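Local atomic coordinates of endo-1,3-beta-glucanase, family GH16 (Zobellia galactanivorans, PDB entry 4CRQ), a protein that probably hydrolyses internal beta-1,3-glucosidic bonds of laminarin-type glucans, this chain being its family 16 glycoside hydrolase module. Residues A[16-21]-A[73-78]; A[101-106]-A[195-200]; A[114-119]-A[168-173]; A[146-151]-A[173-178]. The protein carries 1 engineered substitution. All coordinates share one frame; numbering follows the deposited sequence. Where two conformers were deposited one is given.

Contact 1 of 4, residues A[16-21]-A[73-78]; sequences GPDWVF and GRKSFK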
loop_
_atom_site.group_PDB
_atom_site.type_symbol
_atom_site.label_atom_id
_atom_site.label_comp_id
_atom_site.label_asym_id
_atom_site.label_seq_id
_atom_site.Cartn_x
_atom_site.Cartn_y
_atom_site.Cartn_z
ATOM N N GLY A 16 0.398 8.997 -14.195
ATOM C CA GLY A 16 0.186 10.441 -13.982
ATOM C C GLY A 16 1.379 11.163 -13.366
ATOM O O GLY A 16 2.346 10.515 -12.960
ATOM N N PRO A 17 1.298 12.508 -13.267
ATOM C CA PRO A 17 2.441 13.356 -12.854
ATOM C C PRO A 17 2.779 13.330 -11.345
ATOM O O PRO A 17 3.815 13.939 -10.954
ATOM C CB PRO A 17 2.001 14.765 -13.299
ATOM C CG PRO A 17 0.519 14.719 -13.220
ATOM C CD PRO A 17 0.098 13.313 -13.579
ATOM N N ASP A 18 1.949 12.658 -10.531
ATOM C CA ASP A 18 2.119 12.737 -9.056
ATOM C C ASP A 18 2.853 11.572 -8.408
ATOM O O ASP A 18 2.903 11.474 -7.194
ATOM C CB ASP A 18 0.756 13.022 -8.392
ATOM C CG ASP A 18 0.179 14.326 -8.858
ATOM O OD1 ASP A 18 0.906 15.338 -8.777
ATOM O OD2 ASP A 18 -0.980 14.349 -9.322
ATOM N N TRP A 19 3.441 10.715 -9.235
ATOM C CA TRP A 19 4.180 9.563 -8.727
ATOM C C TRP A 19 5.674 9.653 -8.867
ATOM O O TRP A 19 6.191 10.083 -9.901
ATOM C CB TRP A 19 3.709 8.308 -9.445
ATOM C CG TRP A 19 2.240 8.017 -9.271
ATOM C CD1 TRP A 19 1.203 8.335 -10.144
ATOM C CD2 TRP A 19 1.590 7.323 -8.137
ATOM N NE1 TRP A 19 -0.006 7.897 -9.648
ATOM C CE2 TRP A 19 0.153 7.289 -8.450
ATOM C CE3 TRP A 19 2.041 6.744 -6.932
ATOM C CZ2 TRP A 19 -0.782 6.694 -7.587
ATOM C CZ3 TRP A 19 1.092 6.155 -6.073
ATOM C CH2 TRP A 19 -0.290 6.130 -6.399
ATOM N N VAL A 20 6.355 9.227 -7.806
ATOM C CA VAL A 20 7.813 9.099 -7.705
ATOM C C VAL A 20 8.089 7.612 -7.585
ATOM O O VAL A 20 7.394 6.898 -6.826
ATOM C CB VAL A 20 8.344 9.859 -6.457
ATOM C CG1 VAL A 20 9.822 9.591 -6.175
ATOM C CG2 VAL A 20 8.081 11.352 -6.617
ATOM N N PHE A 21 9.098 7.131 -8.301
ATOM C CA PHE A 21 9.460 5.705 -8.295
ATOM C C PHE A 21 10.650 5.491 -7.396
ATOM O O PHE A 21 11.617 6.243 -7.457
ATOM C CB PHE A 21 9.746 5.246 -9.724
ATOM C CG PHE A 21 8.543 5.366 -10.605
ATOM C CD1 PHE A 21 8.254 6.587 -11.253
ATOM C CD2 PHE A 21 7.670 4.280 -10.778
ATOM C CE1 PHE A 21 7.123 6.724 -12.062
ATOM C CE2 PHE A 21 6.533 4.416 -11.596
ATOM C CZ PHE A 21 6.260 5.635 -12.233
ATOM N N GLY A 73 5.707 14.372 -1.757
ATOM C CA GLY A 73 6.164 15.657 -2.316
ATOM C C GLY A 73 5.339 16.195 -3.484
ATOM O O GLY A 73 5.603 17.312 -3.981
ATOM N N ARG A 74 4.356 15.408 -3.935
ATOM C CA ARG A 74 3.493 15.783 -5.068
ATOM C C ARG A 74 2.031 15.831 -4.685
ATOM O O ARG A 74 1.325 16.778 -5.102
ATOM C CB ARG A 74 3.730 14.868 -6.286
ATOM C CG ARG A 74 5.196 14.885 -6.678
ATOM C CD ARG A 74 5.504 14.275 -8.003
ATOM N NE ARG A 74 6.938 14.362 -8.299
ATOM C CZ ARG A 74 7.477 13.909 -9.427
ATOM N NH1 ARG A 74 6.695 13.342 -10.363
ATOM N NH2 ARG A 74 8.782 14.020 -9.632
ATOM N N LYS A 75 1.568 14.853 -3.893
ATOM C CA LYS A 75 0.163 14.833 -3.540
ATOM C C LYS A 75 0.013 14.241 -2.165
ATOM O O LYS A 75 0.513 13.149 -1.925
ATOM C CB LYS A 75 -0.602 14.049 -4.622
ATOM C CG LYS A 75 -2.077 14.292 -4.729
ATOM C CD LYS A 75 -2.546 15.712 -5.001
ATOM C CE LYS A 75 -2.112 16.368 -6.302
ATOM N NZ LYS A 75 -2.970 17.594 -6.466
ATOM N N SER A 76 -0.647 14.958 -1.259
ATOM C CA SER A 76 -0.856 14.414 0.093
ATOM C C SER A 76 -2.198 14.939 0.597
ATOM O O SER A 76 -2.715 15.987 0.110
ATOM C CB SER A 76 0.306 14.728 1.057
ATOM O OG SER A 76 0.493 16.125 1.148
ATOM N N PHE A 77 -2.752 14.194 1.552
ATOM C CA PHE A 77 -4.129 14.380 2.015
ATOM C C PHE A 77 -4.226 14.303 3.492
ATOM O O PHE A 77 -3.575 13.448 4.100
ATOM C CB PHE A 77 -5.051 13.275 1.387
ATOM C CG PHE A 77 -4.895 13.176 -0.103
ATOM C CD1 PHE A 77 -5.570 14.090 -0.974
ATOM C CD2 PHE A 77 -4.009 12.222 -0.664
ATOM C CE1 PHE A 77 -5.393 14.002 -2.354
ATOM C CE2 PHE A 77 -3.829 12.149 -2.049
ATOM C CZ PHE A 77 -4.513 13.041 -2.890
ATOM N N LYS A 78 -5.053 15.182 4.059
ATOM C CA LYS A 78 -5.431 15.093 5.474
ATOM C C LYS A 78 -6.919 14.769 5.478
ATOM O O LYS A 78 -7.740 15.621 5.183
ATOM C CB LYS A 78 -5.107 16.369 6.245
ATOM C CG LYS A 78 -5.502 16.320 7.713
ATOM C CD LYS A 78 -5.112 17.635 8.374
ATOM C CE LYS A 78 -5.818 17.815 9.691
ATOM N NZ LYS A 78 -5.180 18.892 10.490
#
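Pro17 offers its carbonyl oxygen to Arg74, whose NH1 donates to Pro17 O at 3.0 Å with an N-H...O angle of 142°. The donor stands above the carbonyl plane rather than in it. Arginine suits the place because its chain runs extended from CG to NE, carrying the guanidinium across the type I turn of Gly16 to Trp19; proline, its phi fixed by the ring, fits the second position of that turn. Asp18 meets the root of Arg74 and not its charge: OD1 of Asp18 lies 3.8 Å from CB of Arg74. The other carboxylate oxygen of Asp18, OD2, is hydrogen-bonded to Trp7 NE1; NZ of Lys75 stays 4.8 Å from OD2 of Asp18, too far for a salt bridge, so any attraction is likely to be loose. Asp18 O is buried under Arg74 CB and has no polar partner in the model. The turn leads into strand 20-22 of the jelly-roll beta-sandwich of family 16, while 73-78 belongs to the loop between strands 62-70 and 80-87. The side chain of Trp19 leaves the backbone away from this loop, its indole buried against Met69 and Ile198 and its NE1 bonded to Asp9. Val20 turns toward the loop instead. With CG2 anti to the carbonyl carbon, that methyl covers one face of the Arg74 guanidinium off-centre, 3.6 Å from NE of Arg74, and the two side chains cross at about a right angle.

Contact 2 of 4, residues A[101-106]-A[195-200]; sequences LGNNIT and EFFILL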
loop_
_atom_site.group_PDB
_atom_site.type_symbol
_atom_site.label_atom_id
_atom_site.label_comp_id
_atom_site.label_asym_id
_atom_site.label_seq_id
_atom_site.Cartn_x
_atom_site.Cartn_y
_atom_site.Cartn_z
ATOM N N LEU A 101 1.674 6.930 4.112
ATOM C CA LEU A 101 2.620 7.311 5.182
ATOM C C LEU A 101 2.532 8.801 5.478
ATOM O O LEU A 101 2.276 9.586 4.555
ATOM C CB LEU A 101 4.056 6.981 4.761
ATOM C CG LEU A 101 4.516 5.511 4.792
ATOM C CD1 LEU A 101 5.797 5.317 3.987
ATOM C CD2 LEU A 101 4.693 4.984 6.206
ATOM N N GLY A 102 2.779 9.222 6.724
ATOM C CA GLY A 102 2.730 10.652 7.046
ATOM C C GLY A 102 3.829 11.413 6.317
ATOM O O GLY A 102 4.975 10.928 6.225
ATOM N N ASN A 103 3.481 12.589 5.782
ATOM C CA ASN A 103 4.481 13.511 5.186
ATOM C C ASN A 103 5.675 13.763 6.085
ATOM O O ASN A 103 6.794 13.973 5.598
ATOM C CB ASN A 103 3.869 14.876 4.899
ATOM C CG ASN A 103 3.034 14.906 3.640
ATOM O OD1 ASN A 103 2.932 13.915 2.895
ATOM N ND2 ASN A 103 2.428 16.051 3.391
ATOM N N ASN A 104 5.443 13.753 7.404
ATOM C CA ASN A 104 6.525 14.089 8.352
ATOM C C ASN A 104 7.554 12.961 8.593
ATOM O O ASN A 104 8.419 13.087 9.477
ATOM C CB ASN A 104 5.950 14.637 9.673
ATOM C CG ASN A 104 5.162 13.600 10.467
ATOM O OD1 ASN A 104 4.935 12.461 10.014
ATOM N ND2 ASN A 104 4.729 13.993 11.655
ATOM N N ILE A 105 7.458 11.876 7.814
ATOM C CA ILE A 105 8.431 10.769 7.880
ATOM C C ILE A 105 9.865 11.323 7.763
ATOM O O ILE A 105 10.792 10.820 8.396
ATOM C CB ILE A 105 8.136 9.660 6.819
ATOM C CG1 ILE A 105 8.967 8.393 7.117
ATOM C CG2 ILE A 105 8.273 10.160 5.362
ATOM C CD1 ILE A 105 8.587 7.144 6.348
ATOM N N THR A 106 10.024 12.369 6.944
ATOM C CA THR A 106 11.331 13.015 6.727
ATOM C C THR A 106 11.907 13.670 7.996
ATOM O O THR A 106 13.129 13.873 8.079
ATOM C CB THR A 106 11.273 14.034 5.572
ATOM O OG1 THR A 106 10.188 14.945 5.802
ATOM C CG2 THR A 106 11.073 13.318 4.224
ATOM N N GLU A 195 -1.086 15.321 7.247
ATOM C CA GLU A 195 -1.162 14.934 5.834
ATOM C C GLU A 195 -0.341 13.671 5.568
ATOM O O GLU A 195 0.762 13.507 6.102
ATOM C CB GLU A 195 -0.707 16.049 4.886
ATOM C CG GLU A 195 -1.647 17.233 4.889
ATOM C CD GLU A 195 -1.519 18.132 3.679
ATOM O OE1 GLU A 195 -0.900 17.766 2.669
ATOM O OE2 GLU A 195 -2.066 19.236 3.725
ATOM N N PHE A 196 -0.895 12.792 4.736
ATOM C CA PHE A 196 -0.264 11.525 4.343
ATOM C C PHE A 196 -0.177 11.421 2.822
ATOM O O PHE A 196 -1.087 11.886 2.129
ATOM C CB PHE A 196 -1.079 10.297 4.851
ATOM C CG PHE A 196 -0.918 9.958 6.337
ATOM C CD1 PHE A 196 -1.146 10.895 7.363
ATOM C CD2 PHE A 196 -0.570 8.646 6.698
ATOM C CE1 PHE A 196 -0.987 10.523 8.700
ATOM C CE2 PHE A 196 -0.417 8.267 8.024
ATOM C CZ PHE A 196 -0.625 9.206 9.036
ATOM N N PHE A 197 0.883 10.811 2.289
ATOM C CA PHE A 197 1.001 10.542 0.845
ATOM C C PHE A 197 0.665 9.051 0.591
ATOM O O PHE A 197 0.626 8.242 1.543
ATOM C CB PHE A 197 2.376 10.943 0.281
ATOM C CG PHE A 197 3.556 10.238 0.927
ATOM C CD1 PHE A 197 4.025 8.990 0.433
ATOM C CD2 PHE A 197 4.234 10.826 2.027
ATOM C CE1 PHE A 197 5.127 8.349 1.017
ATOM C CE2 PHE A 197 5.337 10.177 2.624
ATOM C CZ PHE A 197 5.780 8.939 2.112
ATOM N N ILE A 198 0.427 8.681 -0.668
ATOM C CA ILE A 198 0.005 7.322 -1.051
ATOM C C ILE A 198 1.166 6.507 -1.658
ATOM O O ILE A 198 2.036 7.107 -2.356
ATOM C CB ILE A 198 -1.154 7.434 -2.067
ATOM C CG1 ILE A 198 -2.384 8.071 -1.391
ATOM C CG2 ILE A 198 -1.559 6.054 -2.650
ATOM C CD1 ILE A 198 -3.502 8.521 -2.338
ATOM N N LEU A 199 1.158 5.185 -1.424
ATOM C CA LEU A 199 2.131 4.259 -2.016
ATOM C C LEU A 199 1.423 3.052 -2.599
ATOM O O LEU A 199 0.372 2.609 -2.090
ATOM C CB LEU A 199 3.140 3.744 -0.960
ATOM C CG LEU A 199 3.932 4.810 -0.172
ATOM C CD1 LEU A 199 3.268 5.110 1.162
ATOM C CD2 LEU A 199 5.357 4.350 0.090
ATOM N N LEU A 200 2.019 2.534 -3.680
ATOM C CA LEU A 200 1.643 1.251 -4.283
ATOM C C LEU A 200 2.911 0.469 -4.508
ATOM O O LEU A 200 3.918 1.024 -4.989
ATOM C CB LEU A 200 0.950 1.477 -5.641
ATOM C CG LEU A 200 -0.486 1.988 -5.591
ATOM C CD1 LEU A 200 -0.853 2.472 -6.981
ATOM C CD2 LEU A 200 -1.475 0.926 -5.095
HETATM O O HOH W 1 2.448 13.896 8.403
#
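Gly102 is the hollow into which Phe196 fits. In the family 16 beta-sandwich strands 94-102 and 196-204 are antiparallel neighbours, and these two residues form a non-hydrogen-bonded pair with CA atoms only 4.1 Å apart. The phenyl ring lies flat on the glycine backbone: Gly102 CA stands 3.7 Å from the centroid of the Phe196 ring, 8° off the normal. A side chain on Gly102 would be crowded by OD1 of Asn104, so glycine suits the spot. An alanine in place of Phe196 would probably open a gap over Gly102 and leave Trp163, which meets the ring edge-to-face, without its aromatic partner. One step along, Leu101 and Phe197 are a hydrogen-bonded pair, with Phe197 N donating a hydrogen bond to Leu101 O at 2.9 Å. The Phe197 ring curls back over the neighbouring strand because CG sits between the backbone N and the carbonyl carbon (chi1 59°). Leu101 CB is the bump that rests on it off-centre, 3.7 Å from CZ of Phe197, while CD1 of Leu101 reaches CD1 of Leu199 at 3.8 Å. Ile105, just inside the short helix, brings CG2 to the ring edge. Beyond the paired residues Asn103 N keeps the strands joined, donating almost straight to Glu195 O. The Asn103 amide, whose ND2 bonds to Ser76 OG, is nearly coplanar with the Phe197 ring, and OD1 of Asn103 lies in the ring plane 3.5 Å from CD2 of Phe197.

Contact 3 of 4, residues A[114-119]-A[168-173]; sequences GEIDIM and IKWFVD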
loop_
_atom_site.group_PDB
_atom_site.type_symbol
_atom_site.label_atom_id
_atom_site.label_comp_id
_atom_site.label_asym_id
_atom_site.label_seq_id
_atom_site.Cartn_x
_atom_site.Cartn_y
_atom_site.Cartn_z
ATOM N N GLY A 114 3.316 7.654 11.233
ATOM C CA GLY A 114 2.035 6.966 11.044
ATOM C C GLY A 114 1.999 6.297 9.679
ATOM O O GLY A 114 2.607 6.763 8.701
ATOM N N GLU A 115 1.279 5.188 9.618
ATOM C CA GLU A 115 1.101 4.430 8.401
ATOM C C GLU A 115 -0.308 3.880 8.360
ATOM O O GLU A 115 -0.783 3.314 9.341
ATOM C CB GLU A 115 2.105 3.278 8.361
ATOM C CG GLU A 115 2.006 2.357 7.128
ATOM C CD GLU A 115 2.969 1.167 7.162
ATOM O OE1 GLU A 115 4.000 1.204 7.868
ATOM O OE2 GLU A 115 2.724 0.155 6.473
ATOM N N ILE A 116 -0.965 4.019 7.213
ATOM C CA ILE A 116 -2.298 3.446 6.995
ATOM C C ILE A 116 -2.150 2.446 5.858
ATOM O O ILE A 116 -1.908 2.844 4.716
ATOM C CB ILE A 116 -3.388 4.495 6.633
ATOM C CG1 ILE A 116 -3.434 5.650 7.666
ATOM C CG2 ILE A 116 -4.776 3.803 6.478
ATOM C CD1 ILE A 116 -4.357 6.801 7.268
ATOM N N ASP A 117 -2.275 1.156 6.175
ATOM C CA ASP A 117 -2.273 0.106 5.158
ATOM C C ASP A 117 -3.725 -0.127 4.745
ATOM O O ASP A 117 -4.504 -0.695 5.511
ATOM C CB ASP A 117 -1.619 -1.183 5.686
ATOM C CG ASP A 117 -0.189 -0.959 6.152
ATOM O OD1 ASP A 117 0.552 -0.218 5.478
ATOM O OD2 ASP A 117 0.220 -1.520 7.187
ATOM N N ILE A 118 -4.078 0.329 3.533
ATOM C CA ILE A 118 -5.460 0.230 3.036
ATOM C C ILE A 118 -5.740 -1.216 2.616
ATOM O O ILE A 118 -6.783 -1.795 2.959
ATOM C CB ILE A 118 -5.714 1.241 1.895
ATOM C CG1 ILE A 118 -5.407 2.649 2.426
ATOM C CG2 ILE A 118 -7.144 1.089 1.365
ATOM C CD1 ILE A 118 -5.464 3.702 1.349
ATOM N N MET A 119 -4.799 -1.793 1.867
ATOM C CA MET A 119 -4.881 -3.187 1.478
ATOM C C MET A 119 -3.474 -3.770 1.515
ATOM O O MET A 119 -2.547 -3.146 0.990
ATOM C CB MET A 119 -5.472 -3.319 0.054
ATOM C CG MET A 119 -5.572 -4.766 -0.488
ATOM S SD MET A 119 -4.017 -5.549 -1.006
ATOM C CE MET A 119 -3.495 -4.499 -2.376
ATOM N N ILE A 168 -10.654 5.750 11.530
ATOM C CA ILE A 168 -10.298 5.234 10.189
ATOM C C ILE A 168 -11.138 3.970 10.084
ATOM O O ILE A 168 -11.153 3.147 11.021
ATOM C CB ILE A 168 -8.799 4.950 9.996
ATOM C CG1 ILE A 168 -7.998 6.246 10.178
ATOM C CG2 ILE A 168 -8.511 4.309 8.622
ATOM C CD1 ILE A 168 -6.505 6.065 10.407
ATOM N N LYS A 169 -11.812 3.813 8.951
ATOM C CA LYS A 169 -12.607 2.620 8.663
ATOM C C LYS A 169 -12.066 2.005 7.380
ATOM O O LYS A 169 -11.737 2.748 6.445
ATOM C CB LYS A 169 -14.097 2.967 8.521
ATOM C CG LYS A 169 -14.760 3.592 9.755
ATOM C CD LYS A 169 -16.137 4.106 9.358
ATOM C CE LYS A 169 -16.720 5.130 10.328
ATOM N NZ LYS A 169 -17.622 4.528 11.324
ATOM N N TRP A 170 -11.996 0.669 7.319
ATOM C CA TRP A 170 -11.548 -0.057 6.122
ATOM C C TRP A 170 -12.690 -0.805 5.485
ATOM O O TRP A 170 -13.595 -1.301 6.187
ATOM C CB TRP A 170 -10.469 -1.087 6.462
ATOM C CG TRP A 170 -9.125 -0.538 6.842
ATOM C CD1 TRP A 170 -7.979 -0.475 6.057
ATOM C CD2 TRP A 170 -8.740 0.039 8.135
ATOM N NE1 TRP A 170 -6.946 0.092 6.742
ATOM C CE2 TRP A 170 -7.329 0.424 8.004
ATOM C CE3 TRP A 170 -9.402 0.269 9.355
ATOM C CZ2 TRP A 170 -6.621 1.013 9.055
ATOM C CZ3 TRP A 170 -8.679 0.859 10.406
ATOM C CH2 TRP A 170 -7.321 1.225 10.254
ATOM N N PHE A 171 -12.626 -0.920 4.156
ATOM C CA PHE A 171 -13.648 -1.579 3.350
ATOM C C PHE A 171 -13.039 -2.349 2.196
ATOM O O PHE A 171 -11.993 -1.944 1.661
ATOM C CB PHE A 171 -14.598 -0.538 2.723
ATOM C CG PHE A 171 -15.196 0.456 3.712
ATOM C CD1 PHE A 171 -14.481 1.616 4.081
ATOM C CD2 PHE A 171 -16.466 0.248 4.276
ATOM C CE1 PHE A 171 -15.020 2.541 4.983
ATOM C CE2 PHE A 171 -17.010 1.174 5.188
ATOM C CZ PHE A 171 -16.290 2.318 5.541
ATOM N N VAL A 172 -13.704 -3.447 1.829
ATOM C CA VAL A 172 -13.418 -4.148 0.577
ATOM C C VAL A 172 -14.786 -4.213 -0.045
ATOM O O VAL A 172 -15.729 -4.705 0.611
ATOM C CB VAL A 172 -12.775 -5.551 0.710
ATOM C CG1 VAL A 172 -12.711 -6.246 -0.666
ATOM C CG2 VAL A 172 -11.391 -5.438 1.317
ATOM N N ASP A 173 -14.897 -3.690 -1.280
ATOM C CA ASP A 173 -16.168 -3.675 -2.010
ATOM C C ASP A 173 -17.304 -3.087 -1.144
ATOM O O ASP A 173 -18.464 -3.553 -1.198
ATOM C CB ASP A 173 -16.508 -5.109 -2.484
ATOM C CG ASP A 173 -15.597 -5.611 -3.612
ATOM O OD1 ASP A 173 -15.039 -4.790 -4.391
ATOM O OD2 ASP A 173 -15.455 -6.850 -3.719
HETATM O O HOH W 2 -9.217 -2.657 1.987
#
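Asp117 O receives the indole N-H of Trp170, NE1 to O at 2.8 Å with an N-H...O angle of 142°. The donor stands above the carbonyl plane, and the oxygen is tilted some 20° from the ring plane. Tryptophan suits the place: its broad apolar ring fills the interior while NE1 still reaches a backbone acceptor on the facing strand. Ile118 O lies near the ring edge, 3.6 Å from CD1 of Trp170. The segments belong to the two facing sheets of the family 16 beta-sandwich, and the axes of strands 115-117 and 168-172 pass 9.8 Å apart at 24°. Glu115-Ile116-Asp117 matches the start of the Glu-x-Asp-x-x-Glu signature of the family, and Ile118 and Met119 then form a classic beta bulge opposite Phe98. On the interior side of the strand, Ile116 and Ile168 reach toward each other tip to tip, their CD1 atoms 3.9 Å apart. CG2 of Ile116 also touches CZ2 of Trp170. An alanine in place of Trp170 would probably leave Asp117 O without its indole donor and open a gap beside Ile116. CG2 of Ile168 covers one face of the Trp170 ring, 3.6 Å above its plane and offset toward the rim.

Contact 4 of 4, residues A[146-151]-A[173-178]; sequences DDVGVS and DGQQFN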
loop_
_atom_site.group_PDB
_atom_site.type_symbol
_atom_site.label_atom_id
_atom_site.label_comp_id
_atom_site.label_asym_id
_atom_site.label_seq_id
_atom_site.Cartn_x
_atom_site.Cartn_y
_atom_site.Cartn_z
ATOM N N ASP A 146 -6.838 -5.841 11.011
ATOM C CA ASP A 146 -7.802 -6.932 10.872
ATOM C C ASP A 146 -7.791 -7.390 9.399
ATOM O O ASP A 146 -7.122 -6.774 8.530
ATOM C CB ASP A 146 -9.205 -6.495 11.384
ATOM C CG ASP A 146 -10.006 -7.630 11.981
ATOM O OD1 ASP A 146 -9.803 -8.791 11.581
ATOM O OD2 ASP A 146 -10.854 -7.366 12.867
ATOM N N ASP A 147 -8.523 -8.454 9.107
ATOM C CA ASP A 147 -8.584 -8.965 7.738
ATOM C C ASP A 147 -10.004 -9.300 7.359
ATOM O O ASP A 147 -10.892 -9.314 8.211
ATOM C CB ASP A 147 -7.606 -10.153 7.510
ATOM C CG ASP A 147 -7.763 -11.310 8.513
ATOM O OD1 ASP A 147 -8.785 -11.429 9.210
ATOM O OD2 ASP A 147 -6.824 -12.131 8.593
ATOM N N VAL A 148 -10.217 -9.559 6.076
ATOM C CA VAL A 148 -11.526 -9.912 5.553
ATOM C C VAL A 148 -11.324 -10.940 4.449
ATOM O O VAL A 148 -10.351 -10.851 3.676
ATOM C CB VAL A 148 -12.321 -8.659 5.041
ATOM C CG1 VAL A 148 -11.618 -7.907 3.887
ATOM C CG2 VAL A 148 -13.762 -9.030 4.669
ATOM N N GLY A 149 -12.235 -11.904 4.358
ATOM C CA GLY A 149 -12.180 -12.903 3.292
ATOM C C GLY A 149 -12.465 -12.250 1.941
ATOM O O GLY A 149 -13.378 -11.431 1.827
ATOM N N VAL A 150 -11.671 -12.599 0.931
ATOM C CA VAL A 150 -11.866 -12.131 -0.448
ATOM C C VAL A 150 -11.791 -13.424 -1.276
ATOM O O VAL A 150 -10.682 -13.982 -1.404
ATOM C CB VAL A 150 -10.815 -11.062 -0.868
ATOM C CG1 VAL A 150 -10.987 -10.660 -2.337
ATOM C CG2 VAL A 150 -10.869 -9.830 0.038
ATOM N N SER A 151 -12.927 -13.890 -1.837
ATOM C CA SER A 151 -13.023 -15.181 -2.572
ATOM C C SER A 151 -12.033 -15.356 -3.739
ATOM O O SER A 151 -11.365 -16.408 -3.873
ATOM C CB SER A 151 -14.459 -15.420 -3.094
ATOM O OG SER A 151 -15.454 -15.240 -2.097
ATOM N N ASP A 173 -14.897 -3.690 -1.280
ATOM C CA ASP A 173 -16.168 -3.675 -2.010
ATOM C C ASP A 173 -17.304 -3.087 -1.144
ATOM O O ASP A 173 -18.464 -3.553 -1.198
ATOM C CB ASP A 173 -16.508 -5.109 -2.484
ATOM C CG ASP A 173 -15.597 -5.611 -3.612
ATOM O OD1 ASP A 173 -15.039 -4.790 -4.391
ATOM O OD2 ASP A 173 -15.455 -6.850 -3.719
ATOM N N GLY A 174 -16.984 -2.068 -0.337
ATOM C CA GLY A 174 -17.970 -1.428 0.529
ATOM C C GLY A 174 -18.296 -2.111 1.832
ATOM O O GLY A 174 -19.094 -1.573 2.603
ATOM N N GLN A 175 -17.692 -3.267 2.094
ATOM C CA GLN A 175 -17.951 -4.004 3.323
ATOM C C GLN A 175 -16.908 -3.608 4.361
ATOM O O GLN A 175 -15.711 -3.844 4.151
ATOM C CB GLN A 175 -17.930 -5.514 3.065
ATOM C CG GLN A 175 -18.062 -6.368 4.320
ATOM C CD GLN A 175 -18.107 -7.842 4.002
ATOM O OE1 GLN A 175 -18.900 -8.287 3.165
ATOM N NE2 GLN A 175 -17.261 -8.614 4.664
ATOM N N GLN A 176 -17.363 -3.020 5.468
ATOM C CA GLN A 176 -16.449 -2.615 6.520
ATOM C C GLN A 176 -15.894 -3.842 7.251
ATOM O O GLN A 176 -16.659 -4.762 7.547
ATOM C CB GLN A 176 -17.150 -1.639 7.472
ATOM C CG GLN A 176 -16.235 -0.998 8.490
ATOM C CD GLN A 176 -16.944 -0.006 9.386
ATOM O OE1 GLN A 176 -17.833 0.733 8.951
ATOM N NE2 GLN A 176 -16.541 0.027 10.650
ATOM N N PHE A 177 -14.586 -3.855 7.530
ATOM C CA PHE A 177 -13.971 -4.986 8.240
ATOM C C PHE A 177 -13.005 -4.574 9.345
ATOM O O PHE A 177 -12.473 -5.444 10.052
ATOM C CB PHE A 177 -13.298 -5.948 7.240
ATOM C CG PHE A 177 -12.055 -5.407 6.584
ATOM C CD1 PHE A 177 -12.133 -4.644 5.384
ATOM C CD2 PHE A 177 -10.781 -5.674 7.141
ATOM C CE1 PHE A 177 -10.962 -4.157 4.778
ATOM C CE2 PHE A 177 -9.612 -5.185 6.537
ATOM C CZ PHE A 177 -9.709 -4.428 5.350
ATOM N N ASN A 178 -12.774 -3.263 9.479
ATOM C CA ASN A 178 -11.909 -2.743 10.521
ATOM C C ASN A 178 -12.219 -1.288 10.788
ATOM O O ASN A 178 -12.610 -0.559 9.864
ATOM C CB ASN A 178 -10.423 -2.942 10.143
ATOM C CG ASN A 178 -9.484 -2.940 11.342
ATOM O OD1 ASN A 178 -9.887 -3.181 12.490
ATOM N ND2 ASN A 178 -8.203 -2.681 11.073
HETATM O O HOH W 3 -12.796 -8.321 10.283
#
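Val148 lies over the face of the Phe177 ring, the two side chains crossing at about a right angle. The pair closes one side of the beta-sandwich: strands 146-149 and 175-178 come from its two different layers and pass 6.2 Å apart at 145°, with no direct hydrogen bond between them. CG1 of Val148 stands 3.7 Å from the centroid of the Phe177 ring, 15° off its normal. With CG between its own backbone N and carbonyl carbon (chi1 70°), Phe177 turns its ring face to Val148. A branched valine suits this seat, since CB also rests against the aromatic root while CG2, on the other branch, touches Gln175, 3.5 Å from its NE2. At the ring edge, in its plane, lies Asp146 O, 3.6 Å from CE2 of Phe177. Val172 packs against both Val148 and Phe177 from strand 167-172. Toward the end of the contact CB of Asp146 meets the amide of Asn178, 3.6 Å from its OD1, while ND2 of Asn178 makes a weak hydrogen bond to Gly130 O. Asp146 turns OD1 back on the next backbone N-H, that of Asp147. Water joins the strands where they do not pair, donating to Asp147 O at 3.0 Å and to Phe177 O at 2.9 Å.

In the fold
Contact 1 closes first along the chain; contact 2 then opens a long loop in which contacts 3 and 4 are nested, their segments alternating. Contacts 1 and 2 have centres about 9 Å apart and touch through the Ser76-Glu195 and Phe77-Phe196 bonds. Contact 2 passes into contact 3, about 14 Å away between centres, through neighbouring strands 94-102 and 115-117, whose Gly102 and Gly114 probably share a backbone bond. Contacts 3 and 4, centres about 10 Å apart, share Asp173 and the hairpin of strands 167-172 and 175-181. Contacts 1 and 4, with centres about 27 Å apart, lie on opposite sides of the chain's centre. The series thus runs across the catalytic module's sandwich, from surface turn through buried core to the far rim.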